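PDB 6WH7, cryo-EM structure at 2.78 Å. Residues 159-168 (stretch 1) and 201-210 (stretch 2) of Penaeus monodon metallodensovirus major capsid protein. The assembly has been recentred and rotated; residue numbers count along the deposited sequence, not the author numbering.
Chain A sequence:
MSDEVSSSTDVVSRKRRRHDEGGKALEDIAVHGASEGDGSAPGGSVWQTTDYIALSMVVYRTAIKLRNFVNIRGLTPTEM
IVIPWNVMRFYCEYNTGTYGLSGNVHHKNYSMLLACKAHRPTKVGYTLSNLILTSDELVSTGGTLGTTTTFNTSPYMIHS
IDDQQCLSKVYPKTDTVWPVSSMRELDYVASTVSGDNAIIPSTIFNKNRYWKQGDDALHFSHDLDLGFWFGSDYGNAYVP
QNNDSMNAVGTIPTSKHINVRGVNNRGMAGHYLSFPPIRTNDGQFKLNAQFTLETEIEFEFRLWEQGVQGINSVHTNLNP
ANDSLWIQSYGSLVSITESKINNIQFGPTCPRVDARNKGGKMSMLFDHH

Stretch 1 159-168: HSIDDQQCLS
Stretch 2, residues 201-210: PSTIFNKNRY

This contact is a short antiparallel β ladder, 159-162 against 207-210, extended past its end by a polar clasp and a small apolar cluster. The strand axes run at 172° and approach to 4.6 Å, with backbone torsions near -105/120 (D162 -100/96). H159 pairs with R209 and I161 with K207 as hydrogen-bonded pairs; S160 and N208 form the non-hydrogen-bonded pair between them (S160 CA to N208 CA 4.3 Å). H159 N to R209 O, R209 N to H159 O and I161 N to K207 O each span 2.7 Å, whereas K207 N to I161 O stretches to 3.2 Å.

H159 (t), I161 (mt), K207 (mtpp) and R209 (mtt, chi4 81°) share one face. β-Branched I161 suits an extended backbone, its CB 3.9 Å from K207 CB; K207's end leads away. H159 CB lies 4.3 Å from R209 CB. Opposite, small S160 (m) donates from OG to N208 OD1 (2.5 Å), and N208 (m) turns ND2 to F205 O, a very short 2.4 Å.

Beyond, N206 (t) donates from ND2 to OD2 of D163 (m), 3.1 Å. The D162 (t) carboxylate accepts C166 N at OD1 (3.0 Å) and L167 N at OD2 (2.9 Å), past Q165 (58/57). Apolar groups suit mutual packing: L167 (mp) CD1 lies 3.7 Å from I204 (pt) CD1 and F205 (m, chi2 -30°) CE1, and C166 (m) CB 3.8 Å from I204 CD1.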

# COMPACT_ATOMS: atom_id res chain seq x y z
N HIS A 159 19.55 57.34 71.62
CA HIS A 159 19.32 58.35 70.60
C HIS A 159 17.82 58.50 70.42
O HIS A 159 17.13 57.54 70.08
CB HIS A 159 19.95 57.99 69.27
CG HIS A 159 19.84 59.08 68.26
ND1 HIS A 159 20.61 60.21 68.29
CD2 HIS A 159 18.95 59.27 67.25
CE1 HIS A 159 20.26 61.02 67.31
NE2 HIS A 159 19.26 60.47 66.66
N SER A 160 17.32 59.70 70.64
CA SER A 160 15.89 59.97 70.58
C SER A 160 15.60 60.91 69.42
O SER A 160 16.26 61.94 69.28
CB SER A 160 15.41 60.58 71.89
OG SER A 160 15.60 59.68 72.96
N ILE A 161 14.63 60.54 68.61
CA ILE A 161 14.09 61.41 67.57
C ILE A 161 12.70 61.81 68.02
O ILE A 161 11.86 60.95 68.31
CB ILE A 161 14.04 60.71 66.21
CG1 ILE A 161 15.44 60.36 65.74
CG2 ILE A 161 13.38 61.60 65.20
CD1 ILE A 161 15.44 59.52 64.51
N ASP A 162 12.43 63.11 68.06
CA ASP A 162 11.14 63.58 68.54
C ASP A 162 10.31 63.90 67.32
O ASP A 162 10.35 65.01 66.79
CB ASP A 162 11.34 64.79 69.43
CG ASP A 162 10.10 65.20 70.15
OD1 ASP A 162 9.10 64.46 70.06
OD2 ASP A 162 10.12 66.25 70.81
N ASP A 163 9.48 62.94 66.92
CA ASP A 163 8.61 63.03 65.75
C ASP A 163 7.30 63.71 66.07
O ASP A 163 6.80 64.52 65.28
CB ASP A 163 8.36 61.64 65.19
CG ASP A 163 9.58 61.06 64.52
OD1 ASP A 163 10.45 61.85 64.12
OD2 ASP A 163 9.67 59.82 64.41
N GLN A 164 6.72 63.38 67.22
CA GLN A 164 5.49 64.00 67.67
C GLN A 164 5.73 65.40 68.21
O GLN A 164 4.76 66.10 68.52
CB GLN A 164 4.84 63.13 68.73
CG GLN A 164 4.40 61.79 68.21
CD GLN A 164 3.24 61.89 67.25
OE1 GLN A 164 3.41 61.91 66.04
NE2 GLN A 164 2.03 61.94 67.80
N GLN A 165 6.98 65.83 68.31
CA GLN A 165 7.35 67.16 68.80
C GLN A 165 6.81 67.38 70.21
O GLN A 165 6.05 68.31 70.49
CB GLN A 165 6.88 68.25 67.84
CG GLN A 165 7.38 69.63 68.19
CD GLN A 165 7.02 70.65 67.15
OE1 GLN A 165 6.52 70.30 66.10
NE2 GLN A 165 7.26 71.91 67.44
N CYS A 166 7.21 66.48 71.11
CA CYS A 166 7.02 66.75 72.53
C CYS A 166 7.66 68.07 72.91
O CYS A 166 7.09 68.85 73.68
CB CYS A 166 7.60 65.61 73.36
SG CYS A 166 6.86 64.01 73.07
N LEU A 167 8.85 68.33 72.38
CA LEU A 167 9.60 69.55 72.65
C LEU A 167 9.59 70.39 71.39
O LEU A 167 10.22 70.02 70.39
CB LEU A 167 11.02 69.22 73.08
CG LEU A 167 11.28 68.92 74.56
CD1 LEU A 167 10.50 67.72 75.01
CD2 LEU A 167 12.75 68.69 74.77
N SER A 168 8.87 71.50 71.42
CA SER A 168 8.84 72.41 70.29
C SER A 168 10.10 73.26 70.24
O SER A 168 10.73 73.40 69.19
CB SER A 168 7.61 73.30 70.38
OG SER A 168 7.60 74.26 69.34
N PRO A 201 13.80 61.84 79.09
CA PRO A 201 13.61 62.14 77.66
C PRO A 201 13.19 60.95 76.82
O PRO A 201 12.32 61.08 75.97
CB PRO A 201 14.99 62.67 77.25
CG PRO A 201 15.55 63.22 78.49
CD PRO A 201 15.11 62.29 79.57
N SER A 202 13.80 59.79 77.06
CA SER A 202 13.49 58.60 76.28
C SER A 202 12.02 58.20 76.37
O SER A 202 11.52 57.54 75.46
CB SER A 202 14.36 57.45 76.74
OG SER A 202 14.02 56.25 76.08
N THR A 203 11.33 58.57 77.44
CA THR A 203 9.98 58.07 77.64
C THR A 203 8.95 58.82 76.81
O THR A 203 7.94 58.23 76.41
CB THR A 203 9.61 58.14 79.12
OG1 THR A 203 9.69 59.50 79.56
CG2 THR A 203 10.57 57.30 79.93
N ILE A 204 9.15 60.11 76.58
CA ILE A 204 8.20 60.88 75.79
C ILE A 204 8.47 60.75 74.30
O ILE A 204 7.53 60.73 73.49
CB ILE A 204 8.21 62.34 76.26
CG1 ILE A 204 9.60 62.94 76.12
CG2 ILE A 204 7.76 62.40 77.68
CD1 ILE A 204 9.64 64.42 76.36
N PHE A 205 9.73 60.66 73.90
CA PHE A 205 10.08 60.75 72.49
C PHE A 205 9.66 59.50 71.74
O PHE A 205 9.77 58.38 72.24
CB PHE A 205 11.57 61.01 72.34
CG PHE A 205 12.00 62.35 72.85
CD1 PHE A 205 11.14 63.41 72.80
CD2 PHE A 205 13.23 62.53 73.43
CE1 PHE A 205 11.51 64.64 73.28
CE2 PHE A 205 13.61 63.75 73.92
CZ PHE A 205 12.75 64.80 73.84
N ASN A 206 9.15 59.70 70.53
CA ASN A 206 8.65 58.62 69.69
C ASN A 206 9.72 57.58 69.40
O ASN A 206 9.64 56.45 69.89
CB ASN A 206 8.12 59.18 68.37
CG ASN A 206 7.50 58.12 67.52
OD1 ASN A 206 6.89 57.18 68.02
ND2 ASN A 206 7.70 58.22 66.22
N LYS A 207 10.70 57.94 68.59
CA LYS A 207 11.75 57.02 68.18
C LYS A 207 12.91 57.14 69.14
O LYS A 207 13.52 58.20 69.26
CB LYS A 207 12.20 57.30 66.75
CG LYS A 207 11.14 57.06 65.72
CD LYS A 207 11.67 57.30 64.32
CE LYS A 207 12.63 56.20 63.92
NZ LYS A 207 11.94 54.89 63.81
N ASN A 208 13.21 56.05 69.84
CA ASN A 208 14.32 56.01 70.78
C ASN A 208 15.15 54.78 70.44
O ASN A 208 14.67 53.66 70.58
CB ASN A 208 13.82 55.92 72.21
CG ASN A 208 13.04 57.13 72.62
OD1 ASN A 208 13.59 58.17 72.91
ND2 ASN A 208 11.73 56.99 72.64
N ARG A 209 16.37 54.99 69.99
CA ARG A 209 17.30 53.89 69.73
C ARG A 209 18.20 53.74 70.94
O ARG A 209 18.84 54.70 71.36
CB ARG A 209 18.13 54.14 68.48
CG ARG A 209 17.33 54.08 67.21
CD ARG A 209 18.18 54.42 66.02
NE ARG A 209 17.39 54.34 64.79
CZ ARG A 209 16.59 55.30 64.37
NH1 ARG A 209 16.46 56.41 65.08
NH2 ARG A 209 15.90 55.15 63.25
N TYR A 210 18.25 52.54 71.51
CA TYR A 210 19.22 52.25 72.55
C TYR A 210 20.46 51.74 71.84
O TYR A 210 20.46 50.66 71.26
CB TYR A 210 18.72 51.24 73.57
CG TYR A 210 17.50 51.67 74.35
CD1 TYR A 210 17.10 52.98 74.38
CD2 TYR A 210 16.86 50.78 75.17
CE1 TYR A 210 16.02 53.38 75.11
CE2 TYR A 210 15.78 51.17 75.93
CZ TYR A 210 15.36 52.47 75.90
OH TYR A 210 14.29 52.87 76.65